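Local coordinates for 4'-phospho-dehydrooxetanocin synthase (Bacillus megaterium, PDB 5UL3), which catalyses the radical-based oxidative ring contraction of dAMP to an oxetane aldehyde in oxetanocin A biosynthesis, using cobalamin, a [4Fe-4S] cluster and S-adenosylmethionine, at residues T142-S145 / Y146-E150; E242-L245 / R246-K250; K254-K257 / L258-N262; T280-F283 / K284-P288. All blocks are in the same frame, centred on the assembly; numbering follows the deposited sequence.

Contact 1: residues T142-S145 / Y146-E150; sequences TLSS and YLRKE. With EDO (1,2-ethanediol), chain N.
Ser-144 and Arg-148 meet one turn apart on helix 138-149. The hydroxyl of Ser-144 lies over the centre of the Arg-148 guanidinium, with OG 3.3 Å from CZ. It touches a face, so the N-H groups at the guanidinium edge are left for other partners. Arg-148 can lie this way because its chain runs extended from CG to NE and passes beside Ser-144; its CG is 3.3 Å from Ser-144 O. That carbonyl also accepts the backbone N of Arg-148 at 2.9 Å. Tyr-146, Leu-147 and Lys-149 continue the same helical i to i+4 bonding, to Thr-142, Leu-143 and Ser-145. The Tyr-146 ring swings away from this turn, with CG anti to the backbone N (chi1 168°). One ring face is met near its rim by CG of Glu-150. Further out, Ser-144 OG bonds to Ser-291, and Arg-148 NH2 makes a salt bridge to Asp-293 and a bond to Val-155 O. Thr-142 and Leu-143 line the cobalamin pocket. The helix belongs to a beta-alpha-beta unit of the Rossmann domain. A buried, positively charged group thus has a hydroxyl over one face, and Asp-293 probably balances its charge.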
loop_
_atom_site.group_PDB
_atom_site.type_symbol
_atom_site.label_atom_id
_atom_site.label_comp_id
_atom_site.label_asym_id
_atom_site.label_seq_id
_atom_site.Cartn_x
_atom_site.Cartn_y
_atom_site.Cartn_z
ATOM N N THR A 142 -7.028 -10.014 -5.507
ATOM C CA THR A 142 -7.578 -10.934 -4.518
ATOM C C THR A 142 -9.080 -11.136 -4.680
ATOM O O THR A 142 -9.591 -12.199 -4.312
ATOM C CB THR A 142 -7.286 -10.449 -3.085
ATOM O OG1 THR A 142 -7.942 -9.194 -2.870
ATOM C CG2 THR A 142 -5.789 -10.259 -2.886
ATOM N N LEU A 143 -9.809 -10.147 -5.187
ATOM C CA LEU A 143 -11.213 -10.398 -5.509
ATOM C C LEU A 143 -11.325 -11.459 -6.595
ATOM O O LEU A 143 -12.139 -12.383 -6.498
ATOM C CB LEU A 143 -11.895 -9.110 -5.944
ATOM C CG LEU A 143 -11.928 -8.028 -4.879
ATOM C CD1 LEU A 143 -12.570 -6.744 -5.458
ATOM C CD2 LEU A 143 -12.698 -8.584 -3.660
ATOM N N SER A 144 -10.494 -11.339 -7.632
ATOM C CA SER A 144 -10.455 -12.352 -8.689
ATOM C C SER A 144 -10.132 -13.726 -8.133
ATOM O O SER A 144 -10.828 -14.711 -8.428
ATOM C CB SER A 144 -9.418 -11.943 -9.751
ATOM O OG SER A 144 -9.217 -12.981 -10.699
ATOM N N SER A 145 -9.050 -13.838 -7.356
ATOM C CA SER A 145 -8.641 -15.175 -6.933
ATOM C C SER A 145 -9.644 -15.802 -5.967
ATOM O O SER A 145 -9.852 -17.028 -6.002
ATOM C CB SER A 145 -7.242 -15.147 -6.326
ATOM O OG SER A 145 -7.212 -14.401 -5.098
ATOM N N TYR A 146 -10.270 -14.989 -5.118
ATOM C CA TYR A 146 -11.345 -15.488 -4.262
ATOM C C TYR A 146 -12.476 -16.097 -5.102
ATOM O O TYR A 146 -12.921 -17.224 -4.848
ATOM C CB TYR A 146 -11.863 -14.352 -3.366
ATOM C CG TYR A 146 -13.155 -14.732 -2.673
ATOM C CD1 TYR A 146 -13.147 -15.509 -1.529
ATOM C CD2 TYR A 146 -14.383 -14.382 -3.230
ATOM C CE1 TYR A 146 -14.343 -15.900 -0.925
ATOM C CE2 TYR A 146 -15.572 -14.774 -2.648
ATOM C CZ TYR A 146 -15.546 -15.520 -1.495
ATOM O OH TYR A 146 -16.740 -15.907 -0.930
ATOM N N LEU A 147 -12.953 -15.354 -6.109
ATOM C CA LEU A 147 -14.047 -15.841 -6.947
ATOM C C LEU A 147 -13.646 -17.077 -7.747
ATOM O O LEU A 147 -14.463 -17.997 -7.930
ATOM C CB LEU A 147 -14.510 -14.735 -7.898
ATOM C CG LEU A 147 -15.192 -13.544 -7.218
ATOM C CD1 LEU A 147 -15.506 -12.444 -8.263
ATOM C CD2 LEU A 147 -16.463 -13.949 -6.475
ATOM N N ARG A 148 -12.401 -17.119 -8.247
ATOM C CA ARG A 148 -11.962 -18.301 -8.993
ATOM C C ARG A 148 -11.844 -19.522 -8.092
ATOM O O ARG A 148 -12.244 -20.632 -8.485
ATOM C CB ARG A 148 -10.627 -18.025 -9.707
ATOM C CG ARG A 148 -10.775 -17.000 -10.819
ATOM C CD ARG A 148 -9.437 -16.699 -11.490
ATOM N NE ARG A 148 -9.600 -15.791 -12.621
ATOM C CZ ARG A 148 -8.593 -15.116 -13.175
ATOM N NH1 ARG A 148 -7.359 -15.244 -12.696
ATOM N NH2 ARG A 148 -8.819 -14.309 -14.197
ATOM N N LYS A 149 -11.295 -19.350 -6.886
ATOM C CA LYS A 149 -11.135 -20.497 -6.004
ATOM C C LYS A 149 -12.487 -21.052 -5.574
ATOM O O LYS A 149 -12.667 -22.271 -5.510
ATOM C CB LYS A 149 -10.298 -20.137 -4.777
ATOM C CG LYS A 149 -10.116 -21.321 -3.816
ATOM C CD LYS A 149 -9.181 -20.957 -2.637
ATOM C CE LYS A 149 -8.882 -22.201 -1.762
ATOM N NZ LYS A 149 -7.507 -22.134 -1.145
ATOM N N GLU A 150 -13.457 -20.182 -5.318
ATOM C CA GLU A 150 -14.815 -20.634 -5.023
ATOM C C GLU A 150 -15.575 -21.089 -6.273
ATOM O O GLU A 150 -16.697 -21.604 -6.151
ATOM C CB GLU A 150 -15.586 -19.516 -4.328
ATOM C CG GLU A 150 -15.078 -19.211 -2.924
ATOM C CD GLU A 150 -15.445 -20.293 -1.915
ATOM O OE1 GLU A 150 -16.410 -21.059 -2.148
ATOM O OE2 GLU A 150 -14.751 -20.371 -0.881
HETATM C C1 EDO N . -15.940 -21.867 2.249
HETATM O O1 EDO N . -14.666 -21.500 1.711
HETATM C C2 EDO N . -16.483 -23.029 1.429
HETATM O O2 EDO N . -16.244 -22.791 0.033
#

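Contact 2: residues E242-L245 / R246-K250; sequences EYTL and RDLIK
The Arg-246 guanidinium is held by a salt bridge to Asp-247 while it lies flat on the Tyr-243 ring across the contact. NE of Arg-246 is 2.8 Å from OD1 of Asp-247. The carboxylate oxygen is approached from above its own plane, 46° out of it. NH2 adds two weak bonds to OD1 and OD2. The bend of Arg-246 at chi3 (67°) folds the guanidinium back along the helix to the ring. The two planes are only 6° apart. The stack is off-centre: NH1 of Arg-246 sits over the ring near the rim, 3.6 Å from CD1 of Tyr-243, and NH2 reaches CB. CZ of Arg-246 is 4.3 Å from the Tyr-243 ring centroid, an offset cation-pi contact. Beneath the side chains, the backbone N atoms of Arg-246 to Ile-249 bond to the carbonyls of Glu-242 to Leu-245. On the apolar side, CD2 of Leu-245 packs against CD1 of Leu-248 at 4.3 Å. Around this turn, Tyr-243 OH bonds to Glu-286 OE1 and Asn-282 N, and Asp-247 OD2 takes Asn-262 N. Glu-242 bonds to cobalamin through OE1 and forms a salt bridge with Arg-311 through OE2. Carboxylate and ring together fix the arginine's rotation, and Asp-247 probably offsets its charge.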
loop_
_atom_site.group_PDB
_atom_site.type_symbol
_atom_site.label_atom_id
_atom_site.label_comp_id
_atom_site.label_asym_id
_atom_site.label_seq_id
_atom_site.Cartn_x
_atom_site.Cartn_y
_atom_site.Cartn_z
ATOM N N GLU A 242 -14.888 -9.363 -1.253
ATOM C CA GLU A 242 -15.032 -10.783 -1.588
ATOM C C GLU A 242 -16.469 -11.264 -1.422
ATOM O O GLU A 242 -17.073 -11.817 -2.346
ATOM C CB GLU A 242 -14.091 -11.623 -0.719
ATOM C CG GLU A 242 -12.609 -11.518 -1.079
ATOM C CD GLU A 242 -11.865 -10.338 -0.427
ATOM O OE1 GLU A 242 -12.495 -9.392 0.097
ATOM O OE2 GLU A 242 -10.612 -10.356 -0.479
ATOM N N TYR A 243 -17.021 -11.109 -0.222
ATOM C CA TYR A 243 -18.379 -11.591 0.013
ATOM C C TYR A 243 -19.416 -10.733 -0.689
ATOM O O TYR A 243 -20.482 -11.235 -1.053
ATOM C CB TYR A 243 -18.684 -11.626 1.508
ATOM C CG TYR A 243 -17.859 -12.605 2.297
ATOM C CD1 TYR A 243 -17.102 -13.578 1.671
ATOM C CD2 TYR A 243 -17.849 -12.552 3.690
ATOM C CE1 TYR A 243 -16.342 -14.467 2.400
ATOM C CE2 TYR A 243 -17.095 -13.434 4.424
ATOM C CZ TYR A 243 -16.345 -14.388 3.782
ATOM O OH TYR A 243 -15.604 -15.275 4.526
ATOM N N THR A 244 -19.117 -9.446 -0.885
ATOM C CA THR A 244 -19.973 -8.589 -1.690
ATOM C C THR A 244 -20.140 -9.164 -3.095
ATOM O O THR A 244 -21.263 -9.303 -3.594
ATOM C CB THR A 244 -19.380 -7.179 -1.740
ATOM O OG1 THR A 244 -19.517 -6.549 -0.458
ATOM C CG2 THR A 244 -20.073 -6.317 -2.805
ATOM N N LEU A 245 -19.030 -9.525 -3.737
ATOM C CA LEU A 245 -19.122 -10.056 -5.099
ATOM C C LEU A 245 -19.793 -11.422 -5.102
ATOM O O LEU A 245 -20.632 -11.700 -5.963
ATOM C CB LEU A 245 -17.736 -10.108 -5.754
ATOM C CG LEU A 245 -17.134 -8.739 -6.101
ATOM C CD1 LEU A 245 -15.685 -8.897 -6.547
ATOM C CD2 LEU A 245 -17.942 -8.090 -7.210
ATOM N N ARG A 246 -19.463 -12.274 -4.126
ATOM C CA ARG A 246 -20.190 -13.531 -3.960
ATOM C C ARG A 246 -21.700 -13.302 -3.944
ATOM O O ARG A 246 -22.465 -14.038 -4.587
ATOM C CB ARG A 246 -19.754 -14.212 -2.653
ATOM C CG ARG A 246 -20.541 -15.466 -2.316
ATOM C CD ARG A 246 -20.421 -15.783 -0.813
ATOM N NE ARG A 246 -21.073 -14.777 0.018
ATOM C CZ ARG A 246 -20.920 -14.674 1.335
ATOM N NH1 ARG A 246 -20.133 -15.520 1.984
ATOM N NH2 ARG A 246 -21.560 -13.728 2.002
ATOM N N ASP A 247 -22.146 -12.297 -3.199
ATOM C CA ASP A 247 -23.580 -12.094 -3.022
ATOM C C ASP A 247 -24.214 -11.405 -4.224
ATOM O O ASP A 247 -25.382 -11.665 -4.527
ATOM C CB ASP A 247 -23.852 -11.307 -1.731
ATOM C CG ASP A 247 -23.711 -12.172 -0.487
ATOM O OD1 ASP A 247 -23.443 -13.378 -0.610
ATOM O OD2 ASP A 247 -23.878 -11.636 0.638
ATOM N N LEU A 248 -23.465 -10.553 -4.936
ATOM C CA LEU A 248 -23.988 -10.003 -6.187
ATOM C C LEU A 248 -24.210 -11.101 -7.217
ATOM O O LEU A 248 -25.158 -11.031 -8.009
ATOM C CB LEU A 248 -23.036 -8.952 -6.743
ATOM C CG LEU A 248 -22.958 -7.656 -5.932
ATOM C CD1 LEU A 248 -21.950 -6.734 -6.571
ATOM C CD2 LEU A 248 -24.327 -7.006 -5.878
ATOM N N ILE A 249 -23.353 -12.120 -7.205
ATOM C CA ILE A 249 -23.523 -13.272 -8.086
ATOM C C ILE A 249 -24.777 -14.041 -7.697
ATOM O O ILE A 249 -25.570 -14.442 -8.554
ATOM C CB ILE A 249 -22.265 -14.153 -8.041
ATOM C CG1 ILE A 249 -21.091 -13.440 -8.733
ATOM C CG2 ILE A 249 -22.508 -15.528 -8.656
ATOM C CD1 ILE A 249 -19.742 -14.077 -8.440
ATOM N N LYS A 250 -24.990 -14.244 -6.395
ATOM C CA LYS A 250 -26.249 -14.850 -5.969
ATOM C C LYS A 250 -27.440 -13.995 -6.394
ATOM O O LYS A 250 -28.461 -14.526 -6.849
ATOM C CB LYS A 250 -26.248 -15.072 -4.453
ATOM C CG LYS A 250 -25.213 -16.086 -4.000
ATOM C CD LYS A 250 -25.059 -16.054 -2.469
ATOM C CE LYS A 250 -25.925 -17.082 -1.782
ATOM N NZ LYS A 250 -25.157 -18.345 -1.554
#

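Contact 3: residues K254-K257 / L258-N262; sequences KELK and LDEVN. With EDO (1,2-ethanediol), chain L; EDO (1,2-ethanediol), chain M.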
loop_
_atom_site.group_PDB
_atom_site.type_symbol
_atom_site.label_atom_id
_atom_site.label_comp_id
_atom_site.label_asym_id
_atom_site.label_seq_id
_atom_site.Cartn_x
_atom_site.Cartn_y
_atom_site.Cartn_z
ATOM N N LYS A 254 -30.988 -14.595 -8.714
ATOM C CA LYS A 254 -32.262 -14.393 -8.020
ATOM C C LYS A 254 -32.327 -15.205 -6.737
ATOM O O LYS A 254 -33.415 -15.538 -6.255
ATOM C CB LYS A 254 -33.449 -14.709 -8.943
ATOM C CG LYS A 254 -33.378 -13.970 -10.290
ATOM C CD LYS A 254 -34.694 -14.016 -11.069
ATOM C CE LYS A 254 -34.962 -15.393 -11.612
ATOM N NZ LYS A 254 -33.953 -15.793 -12.638
ATOM N N GLU A 255 -31.157 -15.525 -6.174
ATOM C CA GLU A 255 -31.045 -16.307 -4.944
ATOM C C GLU A 255 -30.857 -15.427 -3.712
ATOM O O GLU A 255 -30.812 -15.947 -2.593
ATOM C CB GLU A 255 -29.873 -17.297 -5.036
ATOM C CG GLU A 255 -29.937 -18.298 -6.167
ATOM C CD GLU A 255 -28.639 -19.096 -6.318
ATOM O OE1 GLU A 255 -27.661 -18.821 -5.584
ATOM O OE2 GLU A 255 -28.593 -19.995 -7.182
ATOM N N LEU A 256 -30.711 -14.120 -3.903
ATOM C CA LEU A 256 -30.635 -13.143 -2.831
ATOM C C LEU A 256 -31.346 -11.883 -3.287
ATOM O O LEU A 256 -31.305 -11.526 -4.466
ATOM C CB LEU A 256 -29.182 -12.765 -2.464
ATOM C CG LEU A 256 -28.323 -13.626 -1.546
ATOM C CD1 LEU A 256 -27.096 -12.816 -1.156
ATOM C CD2 LEU A 256 -29.093 -14.045 -0.301
ATOM N N LYS A 257 -31.959 -11.184 -2.344
ATOM C CA LYS A 257 -32.451 -9.850 -2.639
ATOM C C LYS A 257 -31.347 -8.830 -2.399
ATOM O O LYS A 257 -30.375 -9.093 -1.690
ATOM C CB LYS A 257 -33.668 -9.501 -1.777
ATOM C CG LYS A 257 -34.732 -10.579 -1.696
ATOM C CD LYS A 257 -35.939 -10.056 -0.919
ATOM C CE LYS A 257 -36.904 -11.166 -0.544
ATOM N NZ LYS A 257 -36.346 -12.067 0.505
ATOM N N LEU A 258 -31.526 -7.643 -2.986
ATOM C CA LEU A 258 -30.548 -6.572 -2.826
ATOM C C LEU A 258 -30.301 -6.245 -1.356
ATOM O O LEU A 258 -29.170 -5.940 -0.966
ATOM C CB LEU A 258 -31.009 -5.323 -3.578
ATOM C CG LEU A 258 -30.066 -4.117 -3.644
ATOM C CD1 LEU A 258 -28.754 -4.483 -4.310
ATOM C CD2 LEU A 258 -30.725 -2.967 -4.389
ATOM N N ASP A 259 -31.339 -6.291 -0.522
ATOM C CA ASP A 259 -31.134 -5.927 0.877
ATOM C C ASP A 259 -30.479 -7.039 1.689
ATOM O O ASP A 259 -30.289 -6.874 2.899
ATOM C CB ASP A 259 -32.459 -5.475 1.517
ATOM C CG ASP A 259 -33.472 -6.603 1.710
ATOM O OD1 ASP A 259 -33.215 -7.769 1.360
ATOM O OD2 ASP A 259 -34.560 -6.303 2.242
ATOM N N GLU A 260 -30.106 -8.146 1.046
ATOM C CA GLU A 260 -29.369 -9.243 1.659
ATOM C C GLU A 260 -27.914 -9.315 1.204
ATOM O O GLU A 260 -27.174 -10.174 1.689
ATOM C CB GLU A 260 -30.065 -10.574 1.340
ATOM C CG GLU A 260 -31.419 -10.743 2.052
ATOM C CD GLU A 260 -32.180 -11.965 1.572
ATOM O OE1 GLU A 260 -32.240 -12.196 0.348
ATOM O OE2 GLU A 260 -32.724 -12.699 2.419
ATOM N N VAL A 261 -27.490 -8.444 0.299
ATOM C CA VAL A 261 -26.149 -8.510 -0.281
ATOM C C VAL A 261 -25.143 -7.947 0.718
ATOM O O VAL A 261 -25.266 -6.797 1.150
ATOM C CB VAL A 261 -26.087 -7.742 -1.609
ATOM C CG1 VAL A 261 -24.627 -7.581 -2.093
ATOM C CG2 VAL A 261 -26.945 -8.437 -2.675
ATOM N N ASN A 262 -24.137 -8.749 1.056
ATOM C CA ASN A 262 -23.105 -8.357 2.013
ATOM C C ASN A 262 -22.473 -7.011 1.686
ATOM O O ASN A 262 -22.036 -6.767 0.558
ATOM C CB ASN A 262 -22.008 -9.427 2.046
ATOM C CG ASN A 262 -20.880 -9.069 3.001
ATOM O OD1 ASN A 262 -20.908 -9.463 4.162
ATOM N ND2 ASN A 262 -19.887 -8.315 2.517
HETATM C C1 EDO L . -34.802 -3.608 -1.878
HETATM O O1 EDO L . -34.619 -2.473 -2.740
HETATM C C2 EDO L . -34.467 -4.908 -2.606
HETATM O O2 EDO L . -34.293 -5.982 -1.660
HETATM C C1 EDO M . -31.646 -6.103 5.904
HETATM O O1 EDO M . -31.277 -5.120 4.924
HETATM C C2 EDO M . -32.830 -6.929 5.405
HETATM O O2 EDO M . -32.418 -8.272 5.103
#
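Glu-260 reaches back over the turn to the backbone of Lys-257. Its CB rests 3.4 Å from Lys-257 O and 4.0 Å from CD2 of Leu-256. CG passes near O2 of one ethanediol. The chain is extended (chi2 172°), which brings the carboxylate alongside Leu-256 to the backbone N of Lys-257. OE1 of Glu-260 accepts that N of Lys-257 at 2.9 Å in a nearly straight bond of 176°, using its anti lone pair. The same Glu-260 OE1 lies 3.7 Å from CD2 of Leu-256 and 3.6 Å from CG of Lys-257. OE2 has NZ of Lys-257 as its nearest partner. Lys-257 NZ is 4.1 Å from Glu-260 OE1 and as far from OE2, too long for a salt bridge, although the opposite charges may still attract. Glu-260 N bonds to Lys-257 O at 2.9 Å, so one side-chain and one backbone bond join the two residues at the short 3-10 segment 258-260. Two ethanediols, probably from the crystallisation liquor, bind the Asp-259 backbone. The turn lies at the surface between helix 242-252, ended by a Schellman motif at Lys-254, and strand 264-267. Leu-256 and Val-261 touch Asp-247 of that helix, while Leu-258 packs on Met-251 and on Ile-264 and Tyr-266 of the strand.

Contact 4: residues T280-F283 / K284-P288; sequences TVNF and KEEVP
Asn-282 binds Glu-285 and Glu-286, three and four residues further along the chain. ND2 of Asn-282 donates to Glu-285 OE1 at 3.3 Å. The acceptor lies in the amide plane. The carboxylate is met on its anti side but 33° out of its own plane, and the two flat groups are turned 58° apart. A second, weak bond runs from ND2 to Glu-286 OE2. With CG anti to the backbone N (chi1 180°), the amide reaches forward to both carboxylates. Among backbone bonds, Asn-282 O takes Glu-286 N at 3.1 Å and, weakly, Glu-285 N. Asn-282 occupies the N-cap position of the short helix, though its side chain makes no capping bond; the amide goes to the glutamates instead. It is also the centre of an inverse gamma turn. A water joins Phe-283 O, at 2.7 Å, to Val-287 O. The apolar contacts come from Val-287: its CB is 3.7 Å from CD1 of Phe-283, and its CG2 meets CG1 of Val-281 at 3.9 Å, the two valines crossing at about a right angle. The outside partner of Glu-286 OE1 is Tyr-243. The turn follows strand 273-275 and lies against two helices: Val-281 and Val-287 pack on helix 242-252, and Val-287 and Pro-288 on helix 138-149.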
loop_
_atom_site.group_PDB
_atom_site.type_symbol
_atom_site.label_atom_id
_atom_site.label_comp_id
_atom_site.label_asym_id
_atom_site.label_seq_id
_atom_site.Cartn_x
_atom_site.Cartn_y
_atom_site.Cartn_z
ATOM N N THR A 280 -17.021 -9.665 8.172
ATOM C CA THR A 280 -15.591 -9.630 7.889
ATOM C C THR A 280 -15.123 -10.942 7.258
ATOM O O THR A 280 -15.510 -12.041 7.680
ATOM C CB THR A 280 -14.815 -9.331 9.166
ATOM O OG1 THR A 280 -15.198 -8.028 9.625
ATOM C CG2 THR A 280 -13.308 -9.336 8.877
ATOM N N VAL A 281 -14.301 -10.821 6.213
ATOM C CA VAL A 281 -13.915 -11.994 5.432
ATOM C C VAL A 281 -13.031 -12.928 6.254
ATOM O O VAL A 281 -12.168 -12.493 7.026
ATOM C CB VAL A 281 -13.212 -11.543 4.137
ATOM C CG1 VAL A 281 -12.573 -12.745 3.409
ATOM C CG2 VAL A 281 -14.224 -10.855 3.217
ATOM N N ASN A 282 -13.246 -14.234 6.092
ATOM C CA ASN A 282 -12.381 -15.233 6.713
ATOM C C ASN A 282 -11.084 -15.296 5.898
ATOM O O ASN A 282 -10.844 -16.210 5.103
ATOM C CB ASN A 282 -13.104 -16.574 6.778
ATOM C CG ASN A 282 -12.263 -17.652 7.403
ATOM O OD1 ASN A 282 -11.235 -17.372 8.021
ATOM N ND2 ASN A 282 -12.699 -18.904 7.254
ATOM N N PHE A 283 -10.242 -14.270 6.101
ATOM C CA PHE A 283 -9.031 -14.087 5.298
ATOM C C PHE A 283 -8.072 -15.256 5.459
ATOM O O PHE A 283 -7.452 -15.691 4.480
ATOM C CB PHE A 283 -8.347 -12.772 5.702
ATOM C CG PHE A 283 -7.166 -12.391 4.856
ATOM C CD1 PHE A 283 -7.325 -12.080 3.512
ATOM C CD2 PHE A 283 -5.897 -12.298 5.420
ATOM C CE1 PHE A 283 -6.227 -11.694 2.725
ATOM C CE2 PHE A 283 -4.809 -11.922 4.652
ATOM C CZ PHE A 283 -4.977 -11.618 3.301
ATOM N N LYS A 284 -7.975 -15.800 6.680
ATOM C CA LYS A 284 -7.059 -16.872 7.051
ATOM C C LYS A 284 -6.959 -17.948 5.985
ATOM O O LYS A 284 -5.854 -18.391 5.637
ATOM C CB LYS A 284 -7.492 -17.518 8.364
ATOM C CG LYS A 284 -6.681 -18.749 8.706
ATOM C CD LYS A 284 -6.692 -19.020 10.208
ATOM C CE LYS A 284 -5.634 -20.055 10.587
ATOM N NZ LYS A 284 -5.497 -20.188 12.068
ATOM N N GLU A 285 -8.105 -18.360 5.450
ATOM C CA GLU A 285 -8.116 -19.496 4.543
ATOM C C GLU A 285 -8.991 -19.346 3.305
ATOM O O GLU A 285 -9.017 -20.273 2.493
ATOM C CB GLU A 285 -8.558 -20.755 5.297
ATOM C CG GLU A 285 -9.879 -20.585 6.031
ATOM C CD GLU A 285 -9.983 -21.510 7.231
ATOM O OE1 GLU A 285 -11.117 -21.758 7.713
ATOM O OE2 GLU A 285 -8.921 -21.988 7.687
ATOM N N GLU A 286 -9.703 -18.240 3.115
ATOM C CA GLU A 286 -10.560 -18.161 1.943
ATOM C C GLU A 286 -9.991 -17.297 0.829
ATOM O O GLU A 286 -10.523 -17.339 -0.277
ATOM C CB GLU A 286 -11.946 -17.649 2.323
ATOM C CG GLU A 286 -12.645 -18.644 3.264
ATOM C CD GLU A 286 -14.073 -18.265 3.585
ATOM O OE1 GLU A 286 -14.600 -17.323 2.969
ATOM O OE2 GLU A 286 -14.665 -18.920 4.466
ATOM N N VAL A 287 -8.952 -16.511 1.087
ATOM C CA VAL A 287 -8.423 -15.609 0.071
ATOM C C VAL A 287 -7.071 -16.168 -0.371
ATOM O O VAL A 287 -6.098 -16.152 0.407
ATOM C CB VAL A 287 -8.306 -14.166 0.581
ATOM C CG1 VAL A 287 -7.737 -13.277 -0.505
ATOM C CG2 VAL A 287 -9.690 -13.638 0.975
ATOM N N PRO A 288 -6.974 -16.714 -1.588
ATOM C CA PRO A 288 -5.718 -17.336 -2.024
ATOM C C PRO A 288 -4.791 -16.319 -2.670
ATOM O O PRO A 288 -5.082 -15.120 -2.700
ATOM C CB PRO A 288 -6.190 -18.378 -3.050
ATOM C CG PRO A 288 -7.360 -17.660 -3.726
ATOM C CD PRO A 288 -8.013 -16.785 -2.633
HETATM O O HOH W 1 -6.341 -17.379 2.673
#

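How the contacts relate
Contacts 1 and 2 are buried turns of two Rossmann-domain helices that pack together: the Tyr-146 hydroxyl lies against Tyr-243 and Arg-246. Each reaches the cobalamin pocket and has an arginine with a flat face covered, by a hydroxyl in contact 1 and by an aromatic ring in contact 2. Contact 3 is a surface turn held by a backbone-to-carboxylate bond. It follows the helix of contact 2, and Asn-262 ties it to that helix at Thr-244. Contact 4 is partly buried, with polar groups of Asn-282 and two glutamates toward one side and valines and a phenylalanine in the interior. It touches contacts 1 and 2, while contact 3 touches neither contact 1 nor contact 4.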